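Local coordinates for protein spectinomycin phosphotransferase (Legionella pneumophila, PDB 3I0Q) that binds adenine nucleotides and magnesium and probably transfers phosphate to an aminocyclitol antibiotic such as spectinomycin, using a kinase-like fold, at residues A[57-62]-A[230-235]; A[111-116]-A[218-223]; A[119-124]-A[224-229]. All coordinates share one frame; numbering follows the deposited sequence.

Interaction 1 (A[57-62]-A[230-235]). With AMP (adenosine monophosphate), chain B.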
loop_
_atom_site.group_PDB
_atom_site.type_symbol
_atom_site.label_atom_id
_atom_site.label_comp_id
_atom_site.label_asym_id
_atom_site.label_seq_id
_atom_site.Cartn_x
_atom_site.Cartn_y
_atom_site.Cartn_z
ATOM N N TYR A 57 -5.682 2.909 19.723
ATOM C CA TYR A 57 -5.721 1.528 19.263
ATOM C C TYR A 57 -6.471 1.395 17.931
ATOM O O TYR A 57 -7.700 1.521 17.878
ATOM C CB TYR A 57 -6.349 0.620 20.340
ATOM C CG TYR A 57 -7.418 1.265 21.211
ATOM C CD1 TYR A 57 -7.133 2.396 21.985
ATOM C CD2 TYR A 57 -8.704 0.727 21.284
ATOM C CE1 TYR A 57 -8.102 2.974 22.805
ATOM C CE2 TYR A 57 -9.679 1.297 22.105
ATOM C CZ TYR A 57 -9.371 2.420 22.862
ATOM O OH TYR A 57 -10.328 2.987 23.679
ATOM N N HIS A 58 -5.715 1.152 16.857
ATOM C CA HIS A 58 -6.287 1.001 15.516
ATOM C C HIS A 58 -5.827 -0.244 14.751
ATOM O O HIS A 58 -4.903 -0.955 15.172
ATOM C CB HIS A 58 -5.998 2.246 14.673
ATOM C CG HIS A 58 -6.605 3.493 15.227
ATOM N ND1 HIS A 58 -7.888 3.532 15.731
ATOM C CD2 HIS A 58 -6.106 4.744 15.364
ATOM C CE1 HIS A 58 -8.152 4.753 16.160
ATOM N NE2 HIS A 58 -7.088 5.508 15.948
ATOM N N ASP A 59 -6.484 -0.483 13.616
ATOM C CA ASP A 59 -6.222 -1.632 12.751
ATOM C C ASP A 59 -5.462 -2.788 13.402
ATOM O O ASP A 59 -4.245 -2.932 13.267
ATOM C CB ASP A 59 -5.527 -1.186 11.451
ATOM C CG ASP A 59 -4.302 -0.329 11.692
ATOM O OD1 ASP A 59 -3.744 0.194 10.703
ATOM O OD2 ASP A 59 -3.892 -0.180 12.862
ATOM N N GLU A 60 -6.209 -3.601 14.135
ATOM C CA GLU A 60 -5.660 -4.775 14.789
ATOM C C GLU A 60 -5.922 -5.841 13.727
ATOM O O GLU A 60 -5.420 -6.968 13.786
ATOM C CB GLU A 60 -6.453 -5.052 16.070
ATOM C CG GLU A 60 -5.791 -6.019 17.039
ATOM C CD GLU A 60 -6.263 -5.827 18.478
ATOM O OE1 GLU A 60 -7.469 -6.011 18.762
ATOM O OE2 GLU A 60 -5.412 -5.483 19.326
ATOM N N ILE A 61 -6.708 -5.418 12.737
ATOM C CA ILE A 61 -7.133 -6.211 11.586
ATOM C C ILE A 61 -5.980 -6.347 10.592
ATOM O O ILE A 61 -6.179 -6.641 9.416
ATOM C CB ILE A 61 -8.310 -5.507 10.888
ATOM C CG1 ILE A 61 -9.288 -4.979 11.949
ATOM C CG2 ILE A 61 -8.991 -6.465 9.921
ATOM C CD1 ILE A 61 -10.274 -3.948 11.445
ATOM N N ASN A 62 -4.774 -6.112 11.095
ATOM C CA ASN A 62 -3.541 -6.181 10.325
ATOM C C ASN A 62 -2.698 -7.303 10.909
ATOM O O ASN A 62 -2.324 -8.244 10.213
ATOM C CB ASN A 62 -2.791 -4.855 10.459
ATOM C CG ASN A 62 -1.297 -4.985 10.188
ATOM O OD1 ASN A 62 -0.628 -5.890 10.691
ATOM N ND2 ASN A 62 -0.766 -4.058 9.407
ATOM N N ASP A 230 3.574 -3.152 4.802
ATOM C CA ASP A 230 2.338 -2.395 4.954
ATOM C C ASP A 230 1.126 -3.305 4.774
ATOM O O ASP A 230 0.568 -3.413 3.683
ATOM C CB ASP A 230 2.244 -1.222 3.952
ATOM C CG ASP A 230 1.647 0.067 4.587
ATOM O OD1 ASP A 230 1.182 0.987 3.851
ATOM O OD2 ASP A 230 1.665 0.165 5.845
ATOM N N TRP A 231 0.731 -3.981 5.842
ATOM C CA TRP A 231 -0.441 -4.831 5.770
ATOM C C TRP A 231 -1.525 -4.174 6.590
ATOM O O TRP A 231 -2.263 -4.838 7.322
ATOM C CB TRP A 231 -0.157 -6.232 6.306
ATOM C CG TRP A 231 0.723 -7.010 5.391
ATOM C CD1 TRP A 231 2.078 -7.107 5.447
ATOM C CD2 TRP A 231 0.315 -7.751 4.243
ATOM N NE1 TRP A 231 2.540 -7.863 4.409
ATOM C CE2 TRP A 231 1.478 -8.272 3.650
ATOM C CE3 TRP A 231 -0.922 -8.025 3.655
ATOM C CZ2 TRP A 231 1.446 -9.059 2.490
ATOM C CZ3 TRP A 231 -0.953 -8.808 2.504
ATOM C CH2 TRP A 231 0.224 -9.315 1.936
ATOM N N ASP A 232 -1.624 -2.858 6.463
ATOM C CA ASP A 232 -2.619 -2.128 7.207
ATOM C C ASP A 232 -4.013 -2.344 6.666
ATOM O O ASP A 232 -4.964 -2.482 7.442
ATOM C CB ASP A 232 -2.286 -0.632 7.230
ATOM C CG ASP A 232 -1.108 -0.324 8.129
ATOM O OD1 ASP A 232 -1.138 -0.733 9.312
ATOM O OD2 ASP A 232 -0.146 0.324 7.657
ATOM N N GLU A 233 -4.145 -2.408 5.346
ATOM C CA GLU A 233 -5.468 -2.575 4.774
ATOM C C GLU A 233 -5.724 -3.794 3.860
ATOM O O GLU A 233 -6.305 -3.650 2.771
ATOM C CB GLU A 233 -5.840 -1.273 4.060
ATOM C CG GLU A 233 -5.669 -0.055 4.952
ATOM C CD GLU A 233 -6.371 1.191 4.432
ATOM O OE1 GLU A 233 -7.621 1.173 4.300
ATOM O OE2 GLU A 233 -5.669 2.194 4.168
ATOM N N PRO A 234 -5.326 -5.007 4.307
ATOM C CA PRO A 234 -5.529 -6.219 3.504
ATOM C C PRO A 234 -7.013 -6.519 3.359
ATOM O O PRO A 234 -7.784 -6.272 4.281
ATOM C CB PRO A 234 -4.776 -7.283 4.290
ATOM C CG PRO A 234 -4.944 -6.832 5.702
ATOM C CD PRO A 234 -4.726 -5.342 5.612
ATOM N N MET A 235 -7.420 -7.045 2.207
ATOM C CA MET A 235 -8.833 -7.323 1.984
ATOM C C MET A 235 -9.137 -8.587 1.180
ATOM O O MET A 235 -8.241 -9.248 0.642
ATOM C CB MET A 235 -9.471 -6.135 1.268
ATOM C CG MET A 235 -9.147 -6.071 -0.210
ATOM S SD MET A 235 -9.792 -4.590 -0.984
ATOM C CE MET A 235 -11.514 -4.681 -0.482
HETATM P P AMP B . 5.061 1.052 6.299
HETATM O O1P AMP B . 3.968 1.931 5.795
HETATM O O2P AMP B . 5.667 1.710 7.647
HETATM O O3P AMP B . 4.791 -0.389 6.585
HETATM O "O5'" AMP B . 6.310 1.160 5.280
HETATM C "C5'" AMP B . 6.752 2.430 4.776
HETATM C "C4'" AMP B . 8.282 2.538 4.807
HETATM O "O4'" AMP B . 8.807 2.219 6.095
HETATM C "C3'" AMP B . 9.013 1.583 3.869
HETATM O "O3'" AMP B . 9.254 2.259 2.622
HETATM C "C2'" AMP B . 10.352 1.373 4.610
HETATM O "O2'" AMP B . 11.259 2.421 4.226
HETATM C "C1'" AMP B . 10.054 1.514 6.110
HETATM N N9 AMP B . 10.035 0.248 6.906
HETATM C C8 AMP B . 8.943 -0.511 7.265
HETATM N N7 AMP B . 9.230 -1.569 7.969
HETATM C C5 AMP B . 10.608 -1.527 8.097
HETATM C C6 AMP B . 11.561 -2.390 8.749
HETATM N N6 AMP B . 11.205 -3.495 9.406
HETATM N N1 AMP B . 12.884 -2.050 8.681
HETATM C C2 AMP B . 13.243 -0.931 8.016
HETATM N N3 AMP B . 12.447 -0.052 7.373
HETATM C C4 AMP B . 11.123 -0.417 7.452
#
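Asn62 and Asp232 make the one hydrogen bond that spans this contact, and it is weak: ND2 of Asn62 donates to OD1 of Asp232 over 3.3 Å, with the N-H bent to 128° at the hydrogen. The same amide lies against the backbone of Trp231, where ND2 of Asn62 is 2.7 Å from the carbonyl O of Trp231, but the N-H points wrongly for a bond there. CG of Asn62 stands anti to the backbone N (chi1 157°), which carries the amide over to the chain at 231-232.

Charge shapes the second meeting. The carboxylates of Asp59 and Asp232 lie almost parallel, their planes 14° apart, and OD1 of Asp59 comes within 3.1 Å of OD1 of Asp232. Two like charges this near would be expected to disfavour each other; Lys54, a long and weak partner of Asp232, may ease this.

Van der Waals contact adds little: CG of Pro234 lies 3.9 Å from the carbonyl O of Ile61, and the proline's other neighbours include Ile65 of helix 63-71.

Asp230, which binds magnesium, stands at the AMP end, with OD2 2.9 Å from the ligand's O1P. The 230-235 loop probably corresponds to the metal-binding Asp segment (DFG in protein kinases) of the kinase-like phosphotransferase fold, here next to the chain entering helix 63-71.

Interaction 2 (A[111-116]-A[218-223])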
loop_
_atom_site.group_PDB
_atom_site.type_symbol
_atom_site.label_atom_id
_atom_site.label_comp_id
_atom_site.label_asym_id
_atom_site.label_seq_id
_atom_site.Cartn_x
_atom_site.Cartn_y
_atom_site.Cartn_z
ATOM N N GLN A 111 15.312 0.429 -5.460
ATOM C CA GLN A 111 15.900 -0.818 -5.935
ATOM C C GLN A 111 15.033 -1.572 -6.939
ATOM O O GLN A 111 13.863 -1.885 -6.683
ATOM C CB GLN A 111 16.181 -1.757 -4.764
ATOM C CG GLN A 111 16.676 -3.124 -5.209
ATOM C CD GLN A 111 18.147 -3.109 -5.556
ATOM O OE1 GLN A 111 18.626 -2.175 -6.190
ATOM N NE2 GLN A 111 18.874 -4.149 -5.139
ATOM N N ASN A 112 15.627 -1.881 -8.078
ATOM C CA ASN A 112 14.916 -2.612 -9.088
ATOM C C ASN A 112 15.030 -4.079 -8.747
ATOM O O ASN A 112 16.015 -4.508 -8.143
ATOM C CB ASN A 112 15.504 -2.320 -10.462
ATOM C CG ASN A 112 14.467 -1.764 -11.410
ATOM O OD1 ASN A 112 13.508 -1.112 -10.975
ATOM N ND2 ASN A 112 14.646 -2.006 -12.711
ATOM N N LEU A 113 14.005 -4.845 -9.110
ATOM C CA LEU A 113 14.026 -6.277 -8.829
ATOM C C LEU A 113 14.731 -6.946 -9.974
ATOM O O LEU A 113 14.540 -6.567 -11.134
ATOM C CB LEU A 113 12.617 -6.875 -8.717
ATOM C CG LEU A 113 11.662 -6.412 -7.617
ATOM C CD1 LEU A 113 11.154 -5.003 -7.928
ATOM C CD2 LEU A 113 10.490 -7.384 -7.536
ATOM N N THR A 114 15.573 -7.916 -9.640
ATOM C CA THR A 114 16.278 -8.665 -10.653
ATOM C C THR A 114 15.177 -9.553 -11.237
ATOM O O THR A 114 14.197 -9.865 -10.545
ATOM C CB THR A 114 17.352 -9.539 -10.037
ATOM O OG1 THR A 114 16.736 -10.614 -9.327
ATOM C CG2 THR A 114 18.166 -8.750 -9.064
ATOM N N GLY A 115 15.307 -9.946 -12.499
ATOM C CA GLY A 115 14.279 -10.787 -13.073
ATOM C C GLY A 115 13.946 -11.901 -12.098
ATOM O O GLY A 115 12.775 -12.188 -11.846
ATOM N N LYS A 116 14.986 -12.523 -11.541
ATOM C CA LYS A 116 14.815 -13.600 -10.575
ATOM C C LYS A 116 13.905 -13.140 -9.442
ATOM O O LYS A 116 12.892 -13.778 -9.158
ATOM C CB LYS A 116 16.165 -14.028 -10.025
ATOM N N VAL A 218 7.575 -3.076 -1.329
ATOM C CA VAL A 218 8.426 -4.241 -1.427
ATOM C C VAL A 218 9.848 -3.767 -1.116
ATOM O O VAL A 218 10.459 -3.048 -1.913
ATOM C CB VAL A 218 8.446 -4.880 -2.853
ATOM C CG1 VAL A 218 9.277 -6.156 -2.827
ATOM C CG2 VAL A 218 7.042 -5.180 -3.346
ATOM N N LEU A 219 10.363 -4.142 0.050
ATOM C CA LEU A 219 11.725 -3.795 0.398
ATOM C C LEU A 219 12.536 -4.786 -0.402
ATOM O O LEU A 219 12.452 -5.990 -0.150
ATOM C CB LEU A 219 12.006 -4.028 1.878
ATOM C CG LEU A 219 11.233 -3.223 2.909
ATOM C CD1 LEU A 219 11.922 -3.405 4.243
ATOM C CD2 LEU A 219 11.204 -1.743 2.534
ATOM N N VAL A 220 13.297 -4.292 -1.376
ATOM C CA VAL A 220 14.118 -5.157 -2.203
ATOM C C VAL A 220 15.505 -5.295 -1.621
ATOM O O VAL A 220 16.420 -4.568 -1.991
ATOM C CB VAL A 220 14.264 -4.621 -3.622
ATOM C CG1 VAL A 220 14.876 -5.707 -4.513
ATOM C CG2 VAL A 220 12.908 -4.147 -4.148
ATOM N N GLY A 221 15.649 -6.242 -0.705
ATOM C CA GLY A 221 16.931 -6.482 -0.071
ATOM C C GLY A 221 18.012 -6.905 -1.044
ATOM O O GLY A 221 17.895 -6.719 -2.256
ATOM N N ASN A 222 19.077 -7.477 -0.498
ATOM C CA ASN A 222 20.185 -7.917 -1.320
ATOM C C ASN A 222 20.017 -9.368 -1.705
ATOM O O ASN A 222 18.908 -9.905 -1.674
ATOM N N GLU A 223 21.126 -10.002 -2.064
ATOM C CA GLU A 223 21.082 -11.394 -2.457
ATOM C C GLU A 223 19.895 -11.714 -3.343
ATOM O O GLU A 223 19.892 -11.435 -4.540
#
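Gln111 lays the aliphatic part of its side chain over the isopropyl group of Val220, the two side chains crossing at about a right angle. CG of Gln111 is 3.2 Å from CG1 of Val220, and CB of Gln111 sits 3.6 Å from CB of Val220. With CG anti to the backbone N (chi1 175°) and a bend at the next bond, the Gln111 chain runs across the valine before its amide turns off. The amide makes no hydrogen bond to 218-223: NE2 of Gln111 is 4.0 Å from the O of Gly221.

The other methyl of Val220 faces the backbone and the next apolar residue of the incoming chain. CG2 of Val220 lies 3.5 Å from the O of Gln111, and 4.3 Å from CD1 of Leu113. The end of the Leu113 side chain lies between Val220 and helix 115-130, where it also meets Trp118 and Leu121, and it reaches Trp254 as well. Val220, buried, is touched further by Gln117 of the same helix.

Just beyond, Thr114 takes the N-cap of helix 115-130. Its side chain caps a backbone N at the start of the helix, while its own N bonds to OE1 of Gln117, in the manner of a capping box. The capped start of the helix lies near strand 218-220.

No hydrogen bond joins the two segments. The contact rests mainly on methyl and methylene groups, with one backbone carbonyl beside them, so shape and burial hold the 218-223 segment against the turn leading into the helix, with little directional constraint.

Interaction 3 (A[119-124]-A[224-229]). With AMP (adenosine monophosphate), chain B.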
loop_
_atom_site.group_PDB
_atom_site.type_symbol
_atom_site.label_atom_id
_atom_site.label_comp_id
_atom_site.label_asym_id
_atom_site.label_seq_id
_atom_site.Cartn_x
_atom_site.Cartn_y
_atom_site.Cartn_z
ATOM N N LYS A 119 10.301 -13.135 -10.161
ATOM C CA LYS A 119 9.690 -14.452 -10.134
ATOM C C LYS A 119 9.292 -14.774 -8.709
ATOM O O LYS A 119 8.215 -15.317 -8.456
ATOM C CB LYS A 119 10.677 -15.504 -10.661
ATOM C CG LYS A 119 10.132 -16.914 -10.721
ATOM C CD LYS A 119 10.882 -17.720 -11.756
ATOM C CE LYS A 119 10.232 -19.082 -11.997
ATOM N NZ LYS A 119 10.819 -19.759 -13.198
ATOM N N GLN A 120 10.164 -14.415 -7.777
ATOM C CA GLN A 120 9.921 -14.669 -6.369
ATOM C C GLN A 120 8.763 -13.845 -5.835
ATOM O O GLN A 120 8.097 -14.267 -4.906
ATOM C CB GLN A 120 11.185 -14.385 -5.560
ATOM C CG GLN A 120 11.449 -15.419 -4.504
ATOM C CD GLN A 120 11.381 -14.831 -3.119
ATOM O OE1 GLN A 120 12.114 -13.888 -2.802
ATOM N NE2 GLN A 120 10.503 -15.385 -2.275
ATOM N N LEU A 121 8.533 -12.668 -6.410
ATOM C CA LEU A 121 7.420 -11.830 -5.980
ATOM C C LEU A 121 6.154 -12.524 -6.507
ATOM O O LEU A 121 5.069 -12.422 -5.920
ATOM C CB LEU A 121 7.527 -10.413 -6.579
ATOM C CG LEU A 121 6.385 -9.433 -6.254
ATOM C CD1 LEU A 121 6.381 -9.092 -4.763
ATOM C CD2 LEU A 121 6.515 -8.186 -7.085
ATOM N N GLY A 122 6.307 -13.234 -7.621
ATOM C CA GLY A 122 5.184 -13.942 -8.190
ATOM C C GLY A 122 4.801 -15.072 -7.257
ATOM O O GLY A 122 3.620 -15.291 -6.968
ATOM N N LYS A 123 5.817 -15.777 -6.771
ATOM C CA LYS A 123 5.622 -16.909 -5.881
ATOM C C LYS A 123 4.994 -16.558 -4.531
ATOM O O LYS A 123 4.160 -17.306 -4.027
ATOM C CB LYS A 123 6.957 -17.620 -5.663
ATOM C CG LYS A 123 6.892 -18.838 -4.749
ATOM C CD LYS A 123 8.264 -19.513 -4.649
ATOM C CE LYS A 123 8.246 -20.710 -3.700
ATOM N NZ LYS A 123 9.526 -21.485 -3.722
ATOM N N VAL A 124 5.377 -15.430 -3.944
ATOM C CA VAL A 124 4.821 -15.074 -2.651
ATOM C C VAL A 124 3.432 -14.482 -2.764
ATOM O O VAL A 124 2.589 -14.738 -1.908
ATOM C CB VAL A 124 5.736 -14.102 -1.892
ATOM C CG1 VAL A 124 5.277 -13.952 -0.449
ATOM C CG2 VAL A 124 7.153 -14.625 -1.921
ATOM N N GLU A 224 18.870 -12.289 -2.738
ATOM C CA GLU A 224 17.685 -12.671 -3.468
ATOM C C GLU A 224 16.612 -12.866 -2.413
ATOM O O GLU A 224 15.913 -13.880 -2.386
ATOM C CB GLU A 224 17.972 -13.972 -4.223
ATOM C CG GLU A 224 16.953 -14.388 -5.275
ATOM C CD GLU A 224 17.350 -15.700 -5.963
ATOM O OE1 GLU A 224 18.403 -15.720 -6.642
ATOM O OE2 GLU A 224 16.618 -16.710 -5.818
ATOM N N SER A 225 16.525 -11.891 -1.512
ATOM C CA SER A 225 15.525 -11.903 -0.448
ATOM C C SER A 225 14.787 -10.572 -0.547
ATOM O O SER A 225 15.414 -9.522 -0.662
ATOM C CB SER A 225 16.176 -12.000 0.924
ATOM O OG SER A 225 16.480 -10.710 1.412
ATOM N N ILE A 226 13.461 -10.628 -0.508
ATOM C CA ILE A 226 12.623 -9.445 -0.601
ATOM C C ILE A 226 11.536 -9.528 0.465
ATOM O O ILE A 226 11.211 -10.612 0.930
ATOM C CB ILE A 226 11.932 -9.368 -1.981
ATOM C CG1 ILE A 226 10.939 -10.524 -2.128
ATOM C CG2 ILE A 226 12.968 -9.395 -3.109
ATOM C CD1 ILE A 226 10.288 -10.563 -3.476
ATOM N N TYR A 227 10.964 -8.393 0.848
ATOM C CA TYR A 227 9.907 -8.397 1.852
ATOM C C TYR A 227 8.715 -7.596 1.331
ATOM O O TYR A 227 8.889 -6.625 0.594
ATOM C CB TYR A 227 10.410 -7.780 3.174
ATOM C CG TYR A 227 11.768 -8.279 3.617
ATOM C CD1 TYR A 227 11.900 -9.150 4.689
ATOM C CD2 TYR A 227 12.921 -7.884 2.954
ATOM C CE1 TYR A 227 13.153 -9.620 5.101
ATOM C CE2 TYR A 227 14.177 -8.343 3.352
ATOM C CZ TYR A 227 14.294 -9.211 4.432
ATOM O OH TYR A 227 15.552 -9.631 4.848
ATOM N N ILE A 228 7.506 -8.021 1.684
ATOM C CA ILE A 228 6.307 -7.308 1.284
ATOM C C ILE A 228 5.852 -6.665 2.573
ATOM O O ILE A 228 5.815 -7.347 3.604
ATOM C CB ILE A 228 5.234 -8.269 0.765
ATOM C CG1 ILE A 228 5.773 -8.973 -0.493
ATOM C CG2 ILE A 228 3.909 -7.520 0.546
ATOM C CD1 ILE A 228 4.756 -9.166 -1.619
ATOM N N ILE A 229 5.533 -5.364 2.541
ATOM C CA ILE A 229 5.125 -4.681 3.760
ATOM C C ILE A 229 3.802 -3.938 3.758
ATOM O O ILE A 229 3.010 -4.070 2.845
ATOM C CB ILE A 229 6.224 -3.726 4.232
ATOM C CG1 ILE A 229 6.310 -2.510 3.314
ATOM C CG2 ILE A 229 7.556 -4.480 4.294
ATOM C CD1 ILE A 229 7.350 -1.542 3.764
HETATM P P AMP B . 5.061 1.052 6.299
HETATM O O1P AMP B . 3.968 1.931 5.795
HETATM O O2P AMP B . 5.667 1.710 7.647
HETATM O O3P AMP B . 4.791 -0.389 6.585
HETATM O "O5'" AMP B . 6.310 1.160 5.280
HETATM C "C5'" AMP B . 6.752 2.430 4.776
HETATM C "C4'" AMP B . 8.282 2.538 4.807
HETATM O "O4'" AMP B . 8.807 2.219 6.095
HETATM C "C3'" AMP B . 9.013 1.583 3.869
HETATM O "O3'" AMP B . 9.254 2.259 2.622
HETATM C "C2'" AMP B . 10.352 1.373 4.610
HETATM O "O2'" AMP B . 11.259 2.421 4.226
HETATM C "C1'" AMP B . 10.054 1.514 6.110
HETATM N N9 AMP B . 10.035 0.248 6.906
HETATM C C8 AMP B . 8.943 -0.511 7.265
HETATM N N7 AMP B . 9.230 -1.569 7.969
HETATM C C5 AMP B . 10.608 -1.527 8.097
HETATM C C6 AMP B . 11.561 -2.390 8.749
HETATM N N6 AMP B . 11.205 -3.495 9.406
HETATM N N1 AMP B . 12.884 -2.050 8.681
HETATM C C2 AMP B . 13.243 -0.931 8.016
HETATM N N3 AMP B . 12.447 -0.052 7.373
HETATM C C4 AMP B . 11.123 -0.417 7.452
#
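Leu121 carries the apolar side of this contact, reaching from helix 119-124 to two isoleucines of strand 226-228. Its CG is anti to the backbone N (chi1 178°), which lets the end of the side chain reach the strand, and CD1 of Leu121 meets CD1 of Ile228 at 3.5 Å, the two side chains crossing at about a right angle. Nearer the base of the leucine, CB of Leu121 lies 4.2 Å from CD1 of Ile226. Ile226 also packs on Gln117 and Ile228 on Leu125, so both isoleucines bear on several positions of the long helix 115-130.

Gln120 supplies the polar component without a hydrogen bond to 224-229. Its side chain and that of Ile226 slide past each other in opposite directions, and OE1 of Gln120 rests 3.6 Å from CG1 of Ile226. The same oxygen is 3.8 Å from the O of Glu224. The amide nitrogen of Gln120 is turned to Glu76, to which it makes a weak hydrogen bond that helps to set the rotation of the amide.

The helix and strand axes approach to 9.9 Å and run in broadly the same direction, 39° apart. The alternation along strand 226-228 turns Ile226 and Ile228 to the helix and Tyr227 to the other face, and Ile229, just past the strand, continues it. There Ile229 meets the nucleotide, its CD1 3.3 Å from O5' of AMP and 3.5 Å from C3' of AMP.

The strand belongs to an antiparallel hairpin with strand 218-220, packed by one face on helix 115-130 and by the other against the nucleotide, as in the C-terminal lobe of kinase-like phosphotransferases, and it runs on directly into the magnesium-binding Asp230.

Interactions 2 and 3 are two ends of one packing arrangement: helix 115-130 and the turn before it lie against the hairpin of strands 218-220 and 226-228. Their centres are 8 Å apart, and Leu219 N is 2.9 Å from Tyr227 O, a probable hydrogen bond between the strands. Leu219 and Ile229 both touch AMP and pack on each other. Interaction 1 follows directly in sequence, where segment 224-229 passes into 230-235, yet its centre is 20 Å from that of interaction 3 and 25 Å from that of interaction 2. Interactions 1 and 3 both border the nucleotide, one at the phosphate, the other at the ribose side.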